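Local coordinates for putative archaeal ammonia monooxygenase subunit B (Candidatus Nitrosocaldus yellowstonii, PDB 4O65), which binds copper in its cupredoxin domain and is probably the B subunit of a membrane monooxygenase that oxidises ammonia, at residues L24-F35 / D47-D58. Residues are numbered along the deposited sequence; the frame is centred on the assembly and turned at random.
Sequences LITKAEFAKRTF and DAMGCDPARRQD
Lys27 NZ is gripped by two carboxylates: Asp47 OD1 takes it at 2.8 Å on its syn lone pair, and Glu92 of strand 91-97 makes a second salt bridge. The lysine reaches them by running its CB and CG past the carboxylate of Asp58, with Asp58 OD2 3.4 Å from Lys27 CG, and then bending at chi3 (-63°). Asp58 is itself held by Arg56, whose NE and NH2 meet OD1 and OD2 side-on, one bond to each oxygen and both nearly straight; Ser118 also bonds OD2. This pairing fixes the rotation of a buried carboxylate; with Asp47 and Glu92 on the lysine and Asp58 on the arginine, the two positive groups, Lys27 NZ and Arg56 NH2 5.2 Å apart, are probably compensated separately.

Phe30, with CG anti to the backbone N (chi1 176°), turns its ring toward segment 47-58. Arg56 CA lies over one face in a CH-pi contact, 4.0 Å from the Phe30 ring centroid, and Thr34 OG1 over the other, while Gln57 OE1 and Met49 SD stand at the edge, the sulfur in a Met-aromatic contact 3.8 Å from Phe30 CE2. The extended Met49 chain carries CE on to Phe35 CZ (3.7 Å).

At the end of strand 23-25, Ile25 N donates to Gln57 O at 3.1 Å. The loop thus ties helix 27-35 to the start of strand 59-68 in this cupredoxin domain; helix 40-47 packs Val46 against Phe30 and Arg56, and Ala119 bonds the backbones of Lys27 and Asp58.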
# COMPACT_ATOMS: atom_id res chain seq x y z
N LEU A 24 -8.90 -3.71 -10.04
CA LEU A 24 -9.10 -4.52 -8.84
C LEU A 24 -10.54 -4.40 -8.44
O LEU A 24 -11.25 -3.57 -8.99
CB LEU A 24 -8.25 -3.94 -7.72
CG LEU A 24 -6.72 -3.96 -7.94
CD1 LEU A 24 -6.11 -3.27 -6.71
CD2 LEU A 24 -6.28 -5.40 -7.99
N ILE A 25 -10.95 -5.18 -7.45
CA ILE A 25 -12.26 -4.96 -6.79
C ILE A 25 -12.00 -4.63 -5.32
O ILE A 25 -10.86 -4.80 -4.82
CB ILE A 25 -13.24 -6.15 -6.95
CG1 ILE A 25 -12.69 -7.36 -6.19
CG2 ILE A 25 -13.43 -6.48 -8.44
CD1 ILE A 25 -13.58 -8.63 -6.28
N THR A 26 -13.02 -4.15 -4.61
CA THR A 26 -12.79 -3.81 -3.18
C THR A 26 -12.69 -5.04 -2.31
O THR A 26 -13.14 -6.14 -2.72
CB THR A 26 -13.92 -2.93 -2.63
OG1 THR A 26 -15.14 -3.65 -2.79
CG2 THR A 26 -14.05 -1.60 -3.43
N LYS A 27 -12.16 -4.90 -1.10
CA LYS A 27 -12.11 -6.02 -0.15
C LYS A 27 -13.54 -6.52 0.12
O LYS A 27 -13.80 -7.74 0.11
CB LYS A 27 -11.48 -5.57 1.18
CG LYS A 27 -11.16 -6.77 2.08
CD LYS A 27 -10.85 -6.43 3.55
CE LYS A 27 -9.63 -5.56 3.81
NZ LYS A 27 -9.43 -5.51 5.31
N ALA A 28 -14.47 -5.58 0.31
CA ALA A 28 -15.87 -6.01 0.49
C ALA A 28 -16.45 -6.78 -0.71
O ALA A 28 -17.19 -7.78 -0.52
CB ALA A 28 -16.76 -4.80 0.88
N GLU A 29 -16.16 -6.29 -1.93
CA GLU A 29 -16.69 -6.97 -3.14
C GLU A 29 -16.10 -8.40 -3.22
O GLU A 29 -16.82 -9.36 -3.54
CB GLU A 29 -16.35 -6.22 -4.42
CG GLU A 29 -17.06 -6.75 -5.67
CD GLU A 29 -18.58 -6.59 -5.62
OE1 GLU A 29 -19.23 -7.40 -6.28
OE2 GLU A 29 -19.13 -5.68 -4.94
N PHE A 30 -14.83 -8.51 -2.87
CA PHE A 30 -14.18 -9.84 -2.84
C PHE A 30 -14.80 -10.75 -1.77
O PHE A 30 -15.11 -11.92 -2.05
CB PHE A 30 -12.67 -9.75 -2.61
CG PHE A 30 -12.04 -11.11 -2.48
CD1 PHE A 30 -11.88 -11.93 -3.61
CD2 PHE A 30 -11.63 -11.58 -1.21
CE1 PHE A 30 -11.29 -13.20 -3.50
CE2 PHE A 30 -11.04 -12.85 -1.10
CZ PHE A 30 -10.86 -13.64 -2.25
N ALA A 31 -15.04 -10.20 -0.59
CA ALA A 31 -15.71 -10.97 0.50
C ALA A 31 -17.09 -11.43 0.08
O ALA A 31 -17.49 -12.60 0.31
CB ALA A 31 -15.80 -10.13 1.76
N LYS A 32 -17.85 -10.52 -0.52
CA LYS A 32 -19.21 -10.85 -0.98
C LYS A 32 -19.16 -12.02 -1.98
O LYS A 32 -19.98 -12.96 -1.91
CB LYS A 32 -19.86 -9.58 -1.60
CG LYS A 32 -21.20 -9.82 -2.31
CD LYS A 32 -21.81 -8.51 -2.79
CE LYS A 32 -23.26 -8.76 -3.22
NZ LYS A 32 -23.79 -7.56 -3.94
N ARG A 33 -18.26 -11.94 -2.95
CA ARG A 33 -18.20 -12.92 -4.07
C ARG A 33 -17.75 -14.28 -3.53
O ARG A 33 -18.22 -15.34 -3.95
CB ARG A 33 -17.19 -12.44 -5.17
CG ARG A 33 -17.80 -11.25 -5.95
CD ARG A 33 -16.93 -10.76 -7.11
NE ARG A 33 -17.51 -9.53 -7.68
CZ ARG A 33 -17.07 -8.88 -8.77
NH1 ARG A 33 -16.05 -9.35 -9.47
NH2 ARG A 33 -17.67 -7.75 -9.16
N THR A 34 -16.90 -14.23 -2.51
CA THR A 34 -16.19 -15.46 -2.04
C THR A 34 -16.92 -16.17 -0.92
O THR A 34 -17.04 -17.41 -0.92
CB THR A 34 -14.79 -15.05 -1.54
OG1 THR A 34 -14.09 -14.45 -2.65
CG2 THR A 34 -13.95 -16.32 -1.08
N PHE A 35 -17.43 -15.35 0.01
CA PHE A 35 -18.11 -15.81 1.25
C PHE A 35 -19.59 -15.52 1.31
O PHE A 35 -20.28 -16.13 2.10
CB PHE A 35 -17.43 -15.23 2.50
CG PHE A 35 -15.99 -15.68 2.65
CD1 PHE A 35 -15.70 -16.96 3.08
CD2 PHE A 35 -14.95 -14.81 2.37
CE1 PHE A 35 -14.42 -17.42 3.21
CE2 PHE A 35 -13.63 -15.25 2.47
CZ PHE A 35 -13.33 -16.54 2.90
N ASP A 47 -8.72 -11.07 5.35
CA ASP A 47 -7.39 -10.64 5.88
C ASP A 47 -6.47 -11.81 6.17
O ASP A 47 -5.22 -11.72 5.96
CB ASP A 47 -7.50 -9.82 7.19
CG ASP A 47 -8.17 -8.50 7.02
OD1 ASP A 47 -8.26 -7.96 5.91
OD2 ASP A 47 -8.66 -7.99 8.05
N ALA A 48 -7.05 -12.91 6.65
CA ALA A 48 -6.31 -14.12 6.95
C ALA A 48 -5.59 -14.72 5.73
O ALA A 48 -4.59 -15.46 5.87
CB ALA A 48 -7.23 -15.15 7.64
N MET A 49 -6.05 -14.40 4.52
CA MET A 49 -5.38 -14.87 3.31
C MET A 49 -4.02 -14.18 3.10
O MET A 49 -3.18 -14.68 2.32
CB MET A 49 -6.27 -14.66 2.08
CG MET A 49 -7.58 -15.44 2.25
SD MET A 49 -8.61 -15.06 0.83
CE MET A 49 -10.15 -15.95 1.17
N GLY A 50 -3.83 -13.02 3.72
CA GLY A 50 -2.56 -12.24 3.52
C GLY A 50 -2.33 -11.76 2.10
O GLY A 50 -3.29 -11.51 1.37
N CYS A 51 -1.04 -11.59 1.73
CA CYS A 51 -0.71 -10.98 0.44
C CYS A 51 -0.75 -12.00 -0.66
O CYS A 51 0.29 -12.59 -1.02
CB CYS A 51 0.70 -10.36 0.46
SG CYS A 51 0.98 -9.42 -1.07
N ASP A 52 -1.95 -12.26 -1.18
CA ASP A 52 -2.14 -13.35 -2.13
C ASP A 52 -3.04 -12.85 -3.25
O ASP A 52 -4.24 -13.19 -3.27
CB ASP A 52 -2.85 -14.52 -1.38
CG ASP A 52 -2.92 -15.82 -2.18
OD1 ASP A 52 -2.50 -15.85 -3.33
OD2 ASP A 52 -3.46 -16.82 -1.64
N PRO A 53 -2.51 -11.98 -4.15
CA PRO A 53 -3.38 -11.42 -5.15
C PRO A 53 -3.83 -12.41 -6.20
O PRO A 53 -4.77 -12.09 -6.91
CB PRO A 53 -2.49 -10.30 -5.78
CG PRO A 53 -1.10 -10.88 -5.68
CD PRO A 53 -1.13 -11.45 -4.29
N ALA A 54 -3.23 -13.60 -6.30
CA ALA A 54 -3.77 -14.62 -7.21
C ALA A 54 -5.11 -15.12 -6.72
O ALA A 54 -5.99 -15.46 -7.53
CB ALA A 54 -2.80 -15.80 -7.38
N ARG A 55 -5.27 -15.17 -5.41
CA ARG A 55 -6.54 -15.57 -4.77
C ARG A 55 -7.47 -14.35 -4.55
O ARG A 55 -8.68 -14.43 -4.80
CB ARG A 55 -6.24 -16.26 -3.46
CG ARG A 55 -7.48 -16.82 -2.74
CD ARG A 55 -7.16 -17.65 -1.52
NE ARG A 55 -7.07 -19.09 -1.81
CZ ARG A 55 -5.91 -19.72 -1.83
NH1 ARG A 55 -5.83 -21.01 -2.07
NH2 ARG A 55 -4.83 -19.02 -1.57
N ARG A 56 -6.91 -13.26 -4.06
CA ARG A 56 -7.69 -12.08 -3.62
C ARG A 56 -7.67 -11.03 -4.70
O ARG A 56 -6.61 -10.44 -4.99
CB ARG A 56 -6.94 -11.47 -2.41
CG ARG A 56 -7.20 -12.19 -1.12
CD ARG A 56 -6.44 -11.50 0.00
NE ARG A 56 -6.96 -10.13 0.25
CZ ARG A 56 -6.64 -9.43 1.31
NH1 ARG A 56 -5.74 -9.94 2.18
NH2 ARG A 56 -7.19 -8.22 1.53
N GLN A 57 -8.85 -10.67 -5.21
CA GLN A 57 -8.93 -9.73 -6.33
C GLN A 57 -8.91 -8.28 -5.82
O GLN A 57 -8.99 -7.38 -6.64
CB GLN A 57 -10.23 -9.91 -7.13
CG GLN A 57 -10.07 -10.95 -8.23
CD GLN A 57 -10.05 -12.31 -7.62
OE1 GLN A 57 -10.99 -12.68 -6.94
NE2 GLN A 57 -8.98 -13.09 -7.91
N ASP A 58 -8.71 -8.08 -4.53
CA ASP A 58 -8.59 -6.74 -3.97
C ASP A 58 -7.14 -6.31 -3.68
O ASP A 58 -6.91 -5.19 -3.15
CB ASP A 58 -9.40 -6.62 -2.63
CG ASP A 58 -8.87 -7.52 -1.56
OD1 ASP A 58 -8.54 -8.72 -1.88
OD2 ASP A 58 -8.82 -7.07 -0.40